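Local coordinates for transcarboxylase 5S subunit (Propionibacterium freudenreichii subsp. shermanii, PDB 1RQB), which transfers a carboxyl group from the biotin of the 1.3S subunit to pyruvate, forming oxaloacetate, with one cobalt ion bound per subunit, at residues A[114-119]-A[419-424]; A[123-128]-A[446-451]; A[388-393]-A[403-408]; A[431-436]-A[452-457]. All coordinates share one frame; numbering follows the deposited sequence.

Interaction 1. Residues A[114-119]-A[419-424]; sequences YNDEVV and TQRPAD
Arg-421 carries this contact, reaching across to Asp-116 in the first turn of helix 116-128. Just before it, Gln-420 folds its OE1 back onto the backbone N of Arg-421, a bond of 2.9 Å that meets the carbonyl oxygen on a lone pair. Arg-421 holds CG anti to its own N (chi1 -172°) and bends at chi3, which brings the guanidinium end-on to the carboxylate. NH1 of Arg-421 lies 2.9 Å from OD1 of Asp-116, on its syn lone pair, and NH2 of Arg-421 is 3.1 Å from OD2; the two planes are turned 41° apart, so the two-pronged grip is not coplanar. Ala-423 follows, its CB centred 3.7 Å above one face of the guanidinium and 3.9 Å from the carbonyl O of Tyr-114, and a water links its own O to Asp-116 N. Asp-424 closes the network: its OD1 takes NE and NH2 side-on, 2.8 Å from each nitrogen of Arg-421, so the cation is shared by two carboxylates. A leucine in place of Arg-421 would probably leave Asp-116 and Asp-424 without their common counter-charge. Gln-106 also donates to Asp-116 OD1. The loop between helices 403-413 and 430-437, part of the conserved carboxylase domain, is thereby joined to the start of a helix of the TIM barrel, with helix 144-155 packing beside both segments through His-148 and Asn-145.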
loop_
_atom_site.group_PDB
_atom_site.type_symbol
_atom_site.label_atom_id
_atom_site.label_comp_id
_atom_site.label_asym_id
_atom_site.label_seq_id
_atom_site.Cartn_x
_atom_site.Cartn_y
_atom_site.Cartn_z
ATOM N N TYR A 114 -31.254 4.165 -21.381
ATOM C CA TYR A 114 -32.299 3.303 -21.952
ATOM C C TYR A 114 -33.671 3.773 -21.466
ATOM O O TYR A 114 -33.789 4.466 -20.456
ATOM C CB TYR A 114 -32.111 1.845 -21.518
ATOM C CG TYR A 114 -30.865 1.223 -22.076
ATOM C CD1 TYR A 114 -29.642 1.362 -21.423
ATOM C CD2 TYR A 114 -30.891 0.564 -23.301
ATOM C CE1 TYR A 114 -28.474 0.865 -21.983
ATOM C CE2 TYR A 114 -29.731 0.071 -23.875
ATOM C CZ TYR A 114 -28.526 0.226 -23.212
ATOM O OH TYR A 114 -27.371 -0.226 -23.789
ATOM N N ASN A 115 -34.699 3.386 -22.216
ATOM C CA ASN A 115 -36.082 3.693 -21.827
ATOM C C ASN A 115 -36.342 2.982 -20.497
ATOM O O ASN A 115 -35.761 1.934 -20.216
ATOM C CB ASN A 115 -37.053 3.210 -22.919
ATOM C CG ASN A 115 -38.500 3.189 -22.457
ATOM O OD1 ASN A 115 -38.939 2.230 -21.828
ATOM N ND2 ASN A 115 -39.249 4.252 -22.761
ATOM N N ASP A 116 -37.212 3.565 -19.684
ATOM C CA ASP A 116 -37.541 3.042 -18.350
ATOM C C ASP A 116 -37.892 1.552 -18.358
ATOM O O ASP A 116 -37.576 0.848 -17.399
ATOM C CB ASP A 116 -38.699 3.839 -17.729
ATOM C CG ASP A 116 -38.262 5.216 -17.209
ATOM O OD1 ASP A 116 -37.040 5.435 -17.017
ATOM O OD2 ASP A 116 -39.144 6.081 -16.974
ATOM N N GLU A 117 -38.534 1.053 -19.413
ATOM C CA GLU A 117 -38.944 -0.359 -19.438
ATOM C C GLU A 117 -37.732 -1.292 -19.488
ATOM O O GLU A 117 -37.780 -2.399 -18.952
ATOM C CB GLU A 117 -39.842 -0.662 -20.641
ATOM C CG GLU A 117 -39.110 -0.649 -21.968
ATOM C CD GLU A 117 -40.034 -0.810 -23.164
ATOM O OE1 GLU A 117 -41.130 -1.402 -23.024
ATOM O OE2 GLU A 117 -39.643 -0.352 -24.253
ATOM N N VAL A 118 -36.664 -0.883 -20.163
ATOM C CA VAL A 118 -35.468 -1.737 -20.229
ATOM C C VAL A 118 -34.821 -1.797 -18.841
ATOM O O VAL A 118 -34.358 -2.847 -18.399
ATOM C CB VAL A 118 -34.437 -1.195 -21.235
ATOM C CG1 VAL A 118 -33.227 -2.151 -21.316
ATOM C CG2 VAL A 118 -35.082 -1.049 -22.605
ATOM N N VAL A 119 -34.796 -0.660 -18.153
ATOM C CA VAL A 119 -34.227 -0.606 -16.799
ATOM C C VAL A 119 -35.046 -1.520 -15.884
ATOM O O VAL A 119 -34.497 -2.283 -15.092
ATOM C CB VAL A 119 -34.245 0.847 -16.256
ATOM C CG1 VAL A 119 -33.781 0.883 -14.808
ATOM C CG2 VAL A 119 -33.357 1.740 -17.120
ATOM N N THR A 419 -32.785 20.106 -20.407
ATOM C CA THR A 419 -32.433 20.219 -18.985
ATOM C C THR A 419 -33.208 19.188 -18.162
ATOM O O THR A 419 -32.960 19.017 -16.970
ATOM C CB THR A 419 -32.729 21.636 -18.467
ATOM O OG1 THR A 419 -34.095 21.966 -18.739
ATOM C CG2 THR A 419 -31.824 22.652 -19.168
ATOM N N GLN A 420 -34.135 18.488 -18.804
ATOM C CA GLN A 420 -34.924 17.470 -18.096
ATOM C C GLN A 420 -34.228 16.114 -18.246
ATOM O O GLN A 420 -33.331 15.949 -19.072
ATOM C CB GLN A 420 -36.344 17.418 -18.675
ATOM C CG GLN A 420 -37.309 16.475 -17.958
ATOM C CD GLN A 420 -37.405 16.743 -16.456
ATOM O OE1 GLN A 420 -36.622 16.216 -15.668
ATOM N NE2 GLN A 420 -38.362 17.573 -16.062
ATOM N N ARG A 421 -34.642 15.152 -17.433
ATOM C CA ARG A 421 -34.067 13.800 -17.463
ATOM C C ARG A 421 -34.134 13.271 -18.898
ATOM O O ARG A 421 -35.205 13.204 -19.498
ATOM C CB ARG A 421 -34.866 12.884 -16.533
ATOM C CG ARG A 421 -34.252 11.503 -16.331
ATOM C CD ARG A 421 -35.195 10.602 -15.545
ATOM N NE ARG A 421 -36.403 10.339 -16.324
ATOM C CZ ARG A 421 -36.929 9.131 -16.491
ATOM N NH1 ARG A 421 -36.363 8.074 -15.918
ATOM N NH2 ARG A 421 -37.990 8.969 -17.275
ATOM N N PRO A 422 -32.980 12.878 -19.463
ATOM C CA PRO A 422 -32.908 12.360 -20.830
ATOM C C PRO A 422 -33.874 11.230 -21.199
ATOM O O PRO A 422 -34.446 11.235 -22.288
ATOM C CB PRO A 422 -31.450 11.918 -20.954
ATOM C CG PRO A 422 -30.735 12.893 -20.080
ATOM C CD PRO A 422 -31.631 13.004 -18.872
ATOM N N ALA A 423 -34.071 10.280 -20.288
ATOM C CA ALA A 423 -34.928 9.117 -20.568
ATOM C C ALA A 423 -36.387 9.526 -20.778
ATOM O O ALA A 423 -37.180 8.731 -21.279
ATOM C CB ALA A 423 -34.820 8.096 -19.440
ATOM N N ASP A 424 -36.753 10.738 -20.376
ATOM C CA ASP A 424 -38.124 11.237 -20.572
ATOM C C ASP A 424 -38.446 11.281 -22.068
ATOM O O ASP A 424 -39.605 11.204 -22.471
ATOM C CB ASP A 424 -38.259 12.672 -20.036
ATOM C CG ASP A 424 -38.534 12.734 -18.547
ATOM O OD1 ASP A 424 -38.260 11.740 -17.838
ATOM O OD2 ASP A 424 -39.016 13.799 -18.083
HETATM O O HOH W 1 -38.045 6.240 -20.292
#

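Interaction 2. Residues A[123-128]-A[446-451]; sequences VDKSAE and TDEDVL
An outer helix of the TIM barrel, 116-128, meets helix 447-455 of the carboxylase domain here, and the contact turns on Lys-125. The two short segments run 128° apart in direction, with their axes 10.7 Å from each other at closest approach. Lys-125 leaves its helix toward the other segment, bends at chi2 (-63°) and then runs extended, so that its methylene groups pass at about a right angle to the two acidic side chains. Its CD sits 3.5 Å from OE1 of Glu-448, and its CE lies 3.8 Å from OD2 of Asp-447. At the root of the chain, CB packs 4.3 Å from CD1 of Leu-451. Trp-84 of helix 83-93 lies against this junction between barrel and carboxylase domain, touching Lys-125, Glu-448 and Leu-451, while Trp-430 of helix 430-437 touches Asp-447 and Leu-451. No direct hydrogen bond joins the two segments. NZ of Lys-125 instead forms a salt bridge within its own helix, 3.1 Å from OE1 of Glu-128, and reaches OE2 of Glu-448 through a water that it holds at 3.1 Å. OE1 of Glu-448 accepts from Asn-129 ND2, just past the end of the first helix. Replacing Lys-125 by an alanine would probably leave the water bridge without its donor and three nearby carboxylates without the positive charge between them. Thr-446 caps the second helix at its start, its OG1 accepting from Asp-449 N at 3.2 Å.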
loop_
_atom_site.group_PDB
_atom_site.type_symbol
_atom_site.label_atom_id
_atom_site.label_comp_id
_atom_site.label_asym_id
_atom_site.label_seq_id
_atom_site.Cartn_x
_atom_site.Cartn_y
_atom_site.Cartn_z
ATOM N N VAL A 123 -33.323 -4.883 -13.961
ATOM C CA VAL A 123 -33.313 -5.001 -12.496
ATOM C C VAL A 123 -34.124 -6.225 -12.067
ATOM O O VAL A 123 -33.699 -6.987 -11.199
ATOM C CB VAL A 123 -33.859 -3.717 -11.853
ATOM C CG1 VAL A 123 -34.057 -3.912 -10.368
ATOM C CG2 VAL A 123 -32.899 -2.577 -12.123
ATOM N N ASP A 124 -35.281 -6.424 -12.695
ATOM C CA ASP A 124 -36.137 -7.573 -12.363
ATOM C C ASP A 124 -35.387 -8.891 -12.577
ATOM O O ASP A 124 -35.419 -9.763 -11.711
ATOM C CB ASP A 124 -37.425 -7.548 -13.205
ATOM C CG ASP A 124 -38.263 -8.806 -13.026
ATOM O OD1 ASP A 124 -38.192 -9.697 -13.902
ATOM O OD2 ASP A 124 -38.982 -8.912 -12.006
ATOM N N LYS A 125 -34.722 -9.061 -13.720
ATOM C CA LYS A 125 -33.983 -10.303 -13.993
ATOM C C LYS A 125 -32.761 -10.441 -13.084
ATOM O O LYS A 125 -32.407 -11.548 -12.680
ATOM C CB LYS A 125 -33.566 -10.383 -15.470
ATOM C CG LYS A 125 -34.723 -10.737 -16.396
ATOM C CD LYS A 125 -35.224 -12.139 -16.032
ATOM C CE LYS A 125 -36.422 -12.560 -16.854
ATOM N NZ LYS A 125 -36.935 -13.886 -16.404
ATOM N N SER A 126 -32.095 -9.331 -12.783
ATOM C CA SER A 126 -30.946 -9.376 -11.866
ATOM C C SER A 126 -31.410 -9.907 -10.508
ATOM O O SER A 126 -30.795 -10.803 -9.931
ATOM C CB SER A 126 -30.361 -7.972 -11.685
ATOM O OG SER A 126 -29.704 -7.544 -12.866
ATOM N N ALA A 127 -32.510 -9.356 -10.003
ATOM C CA ALA A 127 -33.058 -9.782 -8.706
ATOM C C ALA A 127 -33.508 -11.243 -8.774
ATOM O O ALA A 127 -33.259 -12.032 -7.864
ATOM C CB ALA A 127 -34.243 -8.895 -8.323
ATOM N N GLU A 128 -34.170 -11.600 -9.863
ATOM C CA GLU A 128 -34.681 -12.968 -10.035
ATOM C C GLU A 128 -33.532 -13.977 -10.031
ATOM O O GLU A 128 -33.676 -15.091 -9.526
ATOM C CB GLU A 128 -35.432 -13.076 -11.359
ATOM C CG GLU A 128 -36.102 -14.412 -11.596
ATOM C CD GLU A 128 -36.752 -14.478 -12.963
ATOM O OE1 GLU A 128 -37.370 -13.472 -13.376
ATOM O OE2 GLU A 128 -36.647 -15.535 -13.622
ATOM N N THR A 446 -34.350 -16.006 -24.166
ATOM C CA THR A 446 -34.627 -15.459 -22.829
ATOM C C THR A 446 -34.507 -13.934 -22.822
ATOM O O THR A 446 -33.857 -13.339 -23.681
ATOM C CB THR A 446 -33.636 -16.002 -21.790
ATOM O OG1 THR A 446 -32.315 -15.564 -22.128
ATOM C CG2 THR A 446 -33.676 -17.524 -21.748
ATOM N N ASP A 447 -35.146 -13.303 -21.842
ATOM C CA ASP A 447 -35.053 -11.843 -21.704
ATOM C C ASP A 447 -33.595 -11.488 -21.395
ATOM O O ASP A 447 -33.116 -10.414 -21.753
ATOM C CB ASP A 447 -35.953 -11.336 -20.572
ATOM C CG ASP A 447 -37.441 -11.493 -20.881
ATOM O OD1 ASP A 447 -37.806 -11.665 -22.063
ATOM O OD2 ASP A 447 -38.249 -11.429 -19.937
ATOM N N GLU A 448 -32.891 -12.400 -20.726
ATOM C CA GLU A 448 -31.474 -12.167 -20.406
ATOM C C GLU A 448 -30.677 -11.935 -21.692
ATOM O O GLU A 448 -29.827 -11.047 -21.749
ATOM C CB GLU A 448 -30.866 -13.350 -19.642
ATOM C CG GLU A 448 -31.310 -13.508 -18.191
ATOM C CD GLU A 448 -32.623 -14.259 -18.009
ATOM O OE1 GLU A 448 -32.895 -14.681 -16.862
ATOM O OE2 GLU A 448 -33.381 -14.422 -18.990
ATOM N N ASP A 449 -30.950 -12.733 -22.725
ATOM C CA ASP A 449 -30.248 -12.612 -24.010
ATOM C C ASP A 449 -30.676 -11.330 -24.729
ATOM O O ASP A 449 -29.867 -10.703 -25.412
ATOM C CB ASP A 449 -30.524 -13.841 -24.889
ATOM C CG ASP A 449 -29.367 -14.844 -24.886
ATOM O OD1 ASP A 449 -28.601 -14.905 -23.893
ATOM O OD2 ASP A 449 -29.241 -15.593 -25.882
ATOM N N VAL A 450 -31.944 -10.939 -24.601
ATOM C CA VAL A 450 -32.382 -9.684 -25.231
ATOM C C VAL A 450 -31.644 -8.526 -24.554
ATOM O O VAL A 450 -31.227 -7.569 -25.204
ATOM C CB VAL A 450 -33.921 -9.481 -25.096
ATOM C CG1 VAL A 450 -34.335 -8.132 -25.685
ATOM C CG2 VAL A 450 -34.662 -10.617 -25.820
ATOM N N LEU A 451 -31.464 -8.627 -23.241
ATOM C CA LEU A 451 -30.738 -7.584 -22.501
ATOM C C LEU A 451 -29.290 -7.536 -22.993
ATOM O O LEU A 451 -28.725 -6.462 -23.197
ATOM C CB LEU A 451 -30.782 -7.870 -20.994
ATOM C CG LEU A 451 -32.158 -7.626 -20.382
ATOM C CD1 LEU A 451 -32.266 -8.265 -19.015
ATOM C CD2 LEU A 451 -32.409 -6.119 -20.300
HETATM O O HOH W 2 -35.658 -15.685 -18.597
#

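Interaction 3. Residues A[388-393]-A[403-408]; sequences DIMLGY and PKVVKL
Met-390, present as selenomethionine, lays its terminal methyl against two successive valines of helix 403-413. Its chain bends at both chi2 and chi3 (-60° and -44°), which carries CE into place beside the helix, 3.5 Å from CG2 of Val-406 and 3.8 Å from CB of Val-405. The selenium follows behind, 4.1 Å from CG1 of Val-405, so that the end of the chain passes slantwise over both branched side chains. Val-406 turns its CG2 branch to this methyl and at the same time to the backbone O of Met-390, 3.7 Å away. Its CG1 branch instead faces Leu-391, whose CD2 stands 4.3 Å off and also approaches the carbonyl O of Val-406. The contact is wholly apolar between side chains, and no hydrogen bond joins the segments. Just beyond Leu-391 the chain is turned by a Schellman motif, with Gly-392 at positive phi and Tyr-393 N bonded back to Asp-388 O at 2.8 Å. The pairing therefore joins the C-terminal end of helix 384-390 to the first turns of helix 403-413, two consecutive helices of the conserved carboxylase domain, across a short non-helical connection. Leu-391 continues along that second helix onto Ala-409, Glu-410 and Ser-413, while Tyr-379 touches Val-405.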
loop_
_atom_site.group_PDB
_atom_site.type_symbol
_atom_site.label_atom_id
_atom_site.label_comp_id
_atom_site.label_asym_id
_atom_site.label_seq_id
_atom_site.Cartn_x
_atom_site.Cartn_y
_atom_site.Cartn_z
ATOM N N ASP A 388 -22.905 16.097 -26.477
ATOM C CA ASP A 388 -24.070 15.579 -25.742
ATOM C C ASP A 388 -24.024 16.024 -24.279
ATOM O O ASP A 388 -25.053 16.382 -23.707
ATOM C CB ASP A 388 -24.124 14.048 -25.829
ATOM C CG ASP A 388 -24.920 13.556 -27.034
ATOM O OD1 ASP A 388 -24.865 12.344 -27.331
ATOM O OD2 ASP A 388 -25.608 14.376 -27.678
ATOM N N ILE A 389 -22.841 15.989 -23.666
ATOM C CA ILE A 389 -22.717 16.431 -22.270
ATOM C C ILE A 389 -23.099 17.910 -22.174
ATOM O O ILE A 389 -23.903 18.304 -21.330
ATOM C CB ILE A 389 -21.273 16.284 -21.734
ATOM C CG1 ILE A 389 -20.889 14.807 -21.643
ATOM C CG2 ILE A 389 -21.164 16.935 -20.364
ATOM C CD1 ILE A 389 -19.510 14.559 -21.057
HETATM N N MSE A 390 -22.530 18.725 -23.057
HETATM C CA MSE A 390 -22.785 20.173 -23.045
HETATM C C MSE A 390 -24.265 20.478 -23.292
HETATM O O MSE A 390 -24.787 21.460 -22.770
HETATM C CB MSE A 390 -21.942 20.886 -24.109
HETATM C CG MSE A 390 -20.439 20.812 -23.889
HETATM SE SE MSE A 390 -19.914 21.611 -22.195
HETATM C CE MSE A 390 -21.001 23.214 -22.253
ATOM N N LEU A 391 -24.947 19.642 -24.066
ATOM C CA LEU A 391 -26.357 19.907 -24.388
ATOM C C LEU A 391 -27.311 19.245 -23.391
ATOM O O LEU A 391 -28.529 19.340 -23.544
ATOM C CB LEU A 391 -26.661 19.442 -25.817
ATOM C CG LEU A 391 -25.815 20.188 -26.854
ATOM C CD1 LEU A 391 -25.910 19.510 -28.211
ATOM C CD2 LEU A 391 -26.270 21.632 -26.923
ATOM N N GLY A 392 -26.774 18.575 -22.375
ATOM C CA GLY A 392 -27.627 17.951 -21.372
ATOM C C GLY A 392 -28.177 16.563 -21.655
ATOM O O GLY A 392 -29.046 16.081 -20.930
ATOM N N TYR A 393 -27.656 15.884 -22.668
ATOM C CA TYR A 393 -28.193 14.554 -22.988
ATOM C C TYR A 393 -27.657 13.488 -22.031
ATOM O O TYR A 393 -28.043 12.325 -22.111
ATOM C CB TYR A 393 -27.933 14.208 -24.452
ATOM C CG TYR A 393 -28.846 15.008 -25.358
ATOM C CD1 TYR A 393 -28.562 16.338 -25.658
ATOM C CD2 TYR A 393 -30.043 14.465 -25.834
ATOM C CE1 TYR A 393 -29.447 17.119 -26.407
ATOM C CE2 TYR A 393 -30.939 15.240 -26.584
ATOM C CZ TYR A 393 -30.632 16.567 -26.864
ATOM O OH TYR A 393 -31.506 17.357 -27.583
ATOM N N PRO A 403 -22.408 28.708 -20.994
ATOM C CA PRO A 403 -23.362 29.053 -22.057
ATOM C C PRO A 403 -22.694 29.257 -23.418
ATOM O O PRO A 403 -23.246 28.893 -24.456
ATOM C CB PRO A 403 -24.005 30.337 -21.536
ATOM C CG PRO A 403 -23.978 30.141 -20.050
ATOM C CD PRO A 403 -22.582 29.596 -19.831
ATOM N N LYS A 404 -21.499 29.834 -23.404
ATOM C CA LYS A 404 -20.759 30.087 -24.648
ATOM C C LYS A 404 -20.458 28.757 -25.341
ATOM O O LYS A 404 -20.650 28.611 -26.547
ATOM C CB LYS A 404 -19.439 30.805 -24.346
ATOM C CG LYS A 404 -19.587 32.093 -23.551
ATOM C CD LYS A 404 -20.454 33.114 -24.263
ATOM C CE LYS A 404 -20.575 34.381 -23.430
ATOM N NZ LYS A 404 -21.460 35.393 -24.075
ATOM N N VAL A 405 -19.987 27.786 -24.568
ATOM C CA VAL A 405 -19.644 26.473 -25.132
ATOM C C VAL A 405 -20.916 25.693 -25.469
ATOM O O VAL A 405 -20.928 24.878 -26.391
ATOM C CB VAL A 405 -18.794 25.652 -24.162
ATOM C CG1 VAL A 405 -18.363 24.351 -24.834
ATOM C CG2 VAL A 405 -17.579 26.460 -23.735
ATOM N N VAL A 406 -21.982 25.934 -24.719
ATOM C CA VAL A 406 -23.249 25.243 -24.989
ATOM C C VAL A 406 -23.734 25.647 -26.382
ATOM O O VAL A 406 -24.108 24.809 -27.203
ATOM C CB VAL A 406 -24.326 25.634 -23.964
ATOM C CG1 VAL A 406 -25.672 25.100 -24.403
ATOM C CG2 VAL A 406 -23.968 25.077 -22.598
ATOM N N LYS A 407 -23.697 26.951 -26.631
ATOM C CA LYS A 407 -24.136 27.518 -27.913
ATOM C C LYS A 407 -23.345 26.869 -29.052
ATOM O O LYS A 407 -23.919 26.431 -30.048
ATOM C CB LYS A 407 -23.924 29.035 -27.891
ATOM C CG LYS A 407 -24.481 29.782 -29.091
ATOM C CD LYS A 407 -24.288 31.284 -28.909
ATOM C CE LYS A 407 -24.859 32.080 -30.071
ATOM N NZ LYS A 407 -24.690 33.549 -29.858
ATOM N N LEU A 408 -22.030 26.780 -28.890
ATOM C CA LEU A 408 -21.178 26.180 -29.927
ATOM C C LEU A 408 -21.581 24.725 -30.173
ATOM O O LEU A 408 -21.583 24.259 -31.311
ATOM C CB LEU A 408 -19.706 26.238 -29.513
ATOM C CG LEU A 408 -19.104 27.627 -29.305
ATOM C CD1 LEU A 408 -17.623 27.493 -28.983
ATOM C CD2 LEU A 408 -19.302 28.463 -30.565
#

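Interaction 4. Residues A[431-436]-A[452-457]; sequences EKQSKE and TYALFP
Gln-433 and Glu-436, one helical turn apart, both meet Tyr-453 on the neighbouring helix. Gln-433 bends at chi2 (-68°), which swings its amide over to the second helix, where OE1 lies 3.4 Å from CD2 of Tyr-453 and 3.8 Å from CB of Ala-454. The amide and ring planes are 56° apart, and the oxygen comes at the ring obliquely. A water 2.7 Å from OE1 of Gln-433 also donates to the carbonyl O of Tyr-453, while NE2 is held by Glu-429, outside the segments. These helices, 430-437 and 447-455, are consecutive in the conserved carboxylase domain, joined by a short connection and closest in backbone at Gln-433 and Ala-454, whose CA atoms are 6.1 Å apart. Further along, Glu-436 extends past CG and brings OE1 to 2.6 Å from OH of Tyr-453, accepting the hydrogen bond of the hydroxyl on its anti lone pair. The carboxylate stands 76° to the ring and meets it at the edge, while CB of Glu-436 also packs 3.6 Å from CE2 of Tyr-453. The other oxygen, OE2, forms a salt bridge with Lys-432 NZ at 3.0 Å, so the carboxylate is gripped from both helices; the hydrogen bond within that bridge is weak.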
loop_
_atom_site.group_PDB
_atom_site.type_symbol
_atom_site.label_atom_id
_atom_site.label_comp_id
_atom_site.label_asym_id
_atom_site.label_seq_id
_atom_site.Cartn_x
_atom_site.Cartn_y
_atom_site.Cartn_z
ATOM N N GLU A 431 -39.813 -4.217 -27.438
ATOM C CA GLU A 431 -40.275 -5.040 -28.566
ATOM C C GLU A 431 -39.279 -4.996 -29.727
ATOM O O GLU A 431 -38.993 -6.025 -30.338
ATOM C CB GLU A 431 -41.665 -4.599 -29.040
ATOM C CG GLU A 431 -42.839 -5.459 -28.543
ATOM C CD GLU A 431 -42.689 -5.992 -27.122
ATOM O OE1 GLU A 431 -42.570 -5.181 -26.176
ATOM O OE2 GLU A 431 -42.706 -7.233 -26.954
ATOM N N LYS A 432 -38.744 -3.819 -30.028
ATOM C CA LYS A 432 -37.773 -3.666 -31.121
ATOM C C LYS A 432 -36.494 -4.449 -30.810
ATOM O O LYS A 432 -35.923 -5.101 -31.684
ATOM C CB LYS A 432 -37.434 -2.186 -31.312
ATOM C CG LYS A 432 -36.341 -1.908 -32.336
ATOM C CD LYS A 432 -35.994 -0.416 -32.365
ATOM C CE LYS A 432 -34.844 -0.102 -33.320
ATOM N NZ LYS A 432 -35.169 -0.434 -34.737
ATOM N N GLN A 433 -36.029 -4.365 -29.566
ATOM C CA GLN A 433 -34.805 -5.073 -29.163
ATOM C C GLN A 433 -35.031 -6.583 -29.259
ATOM O O GLN A 433 -34.188 -7.313 -29.779
ATOM C CB GLN A 433 -34.421 -4.721 -27.718
ATOM C CG GLN A 433 -34.042 -3.260 -27.468
ATOM C CD GLN A 433 -32.747 -2.863 -28.143
ATOM O OE1 GLN A 433 -31.992 -3.714 -28.613
ATOM N NE2 GLN A 433 -32.473 -1.566 -28.183
ATOM N N SER A 434 -36.170 -7.035 -28.748
ATOM C CA SER A 434 -36.518 -8.463 -28.745
ATOM C C SER A 434 -36.553 -9.038 -30.163
ATOM O O SER A 434 -36.045 -10.133 -30.400
ATOM C CB SER A 434 -37.884 -8.686 -28.097
ATOM O OG SER A 434 -37.847 -8.388 -26.717
ATOM N N LYS A 435 -37.139 -8.308 -31.107
ATOM C CA LYS A 435 -37.266 -8.826 -32.477
ATOM C C LYS A 435 -35.890 -8.937 -33.135
ATOM O O LYS A 435 -35.573 -9.952 -33.752
ATOM C CB LYS A 435 -38.165 -7.920 -33.318
ATOM C CG LYS A 435 -39.421 -7.486 -32.590
ATOM C CD LYS A 435 -40.148 -8.643 -31.918
ATOM C CE LYS A 435 -41.304 -8.115 -31.075
ATOM N NZ LYS A 435 -41.628 -9.003 -29.920
ATOM N N GLU A 436 -35.082 -7.889 -33.008
ATOM C CA GLU A 436 -33.736 -7.882 -33.600
ATOM C C GLU A 436 -32.862 -8.969 -32.972
ATOM O O GLU A 436 -32.093 -9.636 -33.664
ATOM C CB GLU A 436 -33.073 -6.516 -33.417
ATOM C CG GLU A 436 -33.750 -5.390 -34.191
ATOM C CD GLU A 436 -33.108 -4.041 -33.941
ATOM O OE1 GLU A 436 -31.874 -3.996 -33.746
ATOM O OE2 GLU A 436 -33.831 -3.020 -33.951
ATOM N N THR A 452 -28.686 -8.701 -23.207
ATOM C CA THR A 452 -27.296 -8.707 -23.684
ATOM C C THR A 452 -27.219 -7.967 -25.021
ATOM O O THR A 452 -26.295 -7.190 -25.263
ATOM C CB THR A 452 -26.756 -10.144 -23.846
ATOM O OG1 THR A 452 -26.666 -10.754 -22.557
ATOM C CG2 THR A 452 -25.360 -10.136 -24.481
ATOM N N TYR A 453 -28.201 -8.198 -25.883
ATOM C CA TYR A 453 -28.223 -7.539 -27.196
ATOM C C TYR A 453 -28.466 -6.036 -27.037
ATOM O O TYR A 453 -27.844 -5.222 -27.718
ATOM C CB TYR A 453 -29.319 -8.136 -28.080
ATOM C CG TYR A 453 -29.452 -7.427 -29.396
ATOM C CD1 TYR A 453 -28.481 -7.568 -30.385
ATOM C CD2 TYR A 453 -30.522 -6.556 -29.636
ATOM C CE1 TYR A 453 -28.562 -6.851 -31.586
ATOM C CE2 TYR A 453 -30.614 -5.837 -30.834
ATOM C CZ TYR A 453 -29.630 -5.990 -31.799
ATOM O OH TYR A 453 -29.702 -5.273 -32.971
ATOM N N ALA A 454 -29.366 -5.655 -26.139
ATOM C CA ALA A 454 -29.667 -4.229 -25.943
ATOM C C ALA A 454 -28.457 -3.489 -25.366
ATOM O O ALA A 454 -28.195 -2.338 -25.715
ATOM C CB ALA A 454 -30.872 -4.076 -25.000
ATOM N N LEU A 455 -27.715 -4.158 -24.489
ATOM C CA LEU A 455 -26.562 -3.536 -23.819
ATOM C C LEU A 455 -25.318 -3.509 -24.710
ATOM O O LEU A 455 -24.554 -2.546 -24.673
ATOM C CB LEU A 455 -26.246 -4.289 -22.522
ATOM C CG LEU A 455 -27.315 -4.214 -21.432
ATOM C CD1 LEU A 455 -26.982 -5.172 -20.293
ATOM C CD2 LEU A 455 -27.403 -2.795 -20.926
ATOM N N PHE A 456 -25.104 -4.561 -25.499
ATOM C CA PHE A 456 -23.901 -4.652 -26.341
ATOM C C PHE A 456 -24.269 -5.185 -27.728
ATOM O O PHE A 456 -23.904 -6.298 -28.101
ATOM C CB PHE A 456 -22.870 -5.573 -25.658
ATOM C CG PHE A 456 -22.429 -5.075 -24.303
ATOM C CD1 PHE A 456 -23.062 -5.510 -23.142
ATOM C CD2 PHE A 456 -21.440 -4.097 -24.201
ATOM C CE1 PHE A 456 -22.726 -4.978 -21.904
ATOM C CE2 PHE A 456 -21.094 -3.556 -22.963
ATOM C CZ PHE A 456 -21.740 -3.996 -21.815
ATOM N N PRO A 457 -24.974 -4.373 -28.522
ATOM C CA PRO A 457 -25.415 -4.740 -29.878
ATOM C C PRO A 457 -24.342 -5.291 -30.820
ATOM O O PRO A 457 -24.615 -6.185 -31.619
ATOM C CB PRO A 457 -25.982 -3.435 -30.438
ATOM C CG PRO A 457 -26.282 -2.606 -29.240
ATOM C CD PRO A 457 -25.208 -2.943 -28.255
HETATM O O HOH W 3 -29.068 -0.826 -27.900
HETATM O O HOH W 4 -29.447 -3.229 -29.366
#

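In the fold
Interactions 1 and 2 both use helix 116-128, so two sites along one barrel helix are tied to the carboxylase domain, whereas interactions 3 and 4 each pair helices within that domain. Interaction 3 is the most buried and purely apolar; the other three are partly buried and rely on charged or polar ends, by a direct salt bridge in 1, a water-mediated link in 2 and a tyrosine-carboxylate bond in 4. Helix 447-455 serves both 2 and 4, whose centres are about 12 Å apart. Tyr-114 OH probably bonds to Ala-454 O, joining 1 to 4, and Pro-422 packs on the backbone of Gly-392 and Tyr-393, linking 1 to 3. Interactions 2 and 3 are farthest apart, at about 35 Å between centres.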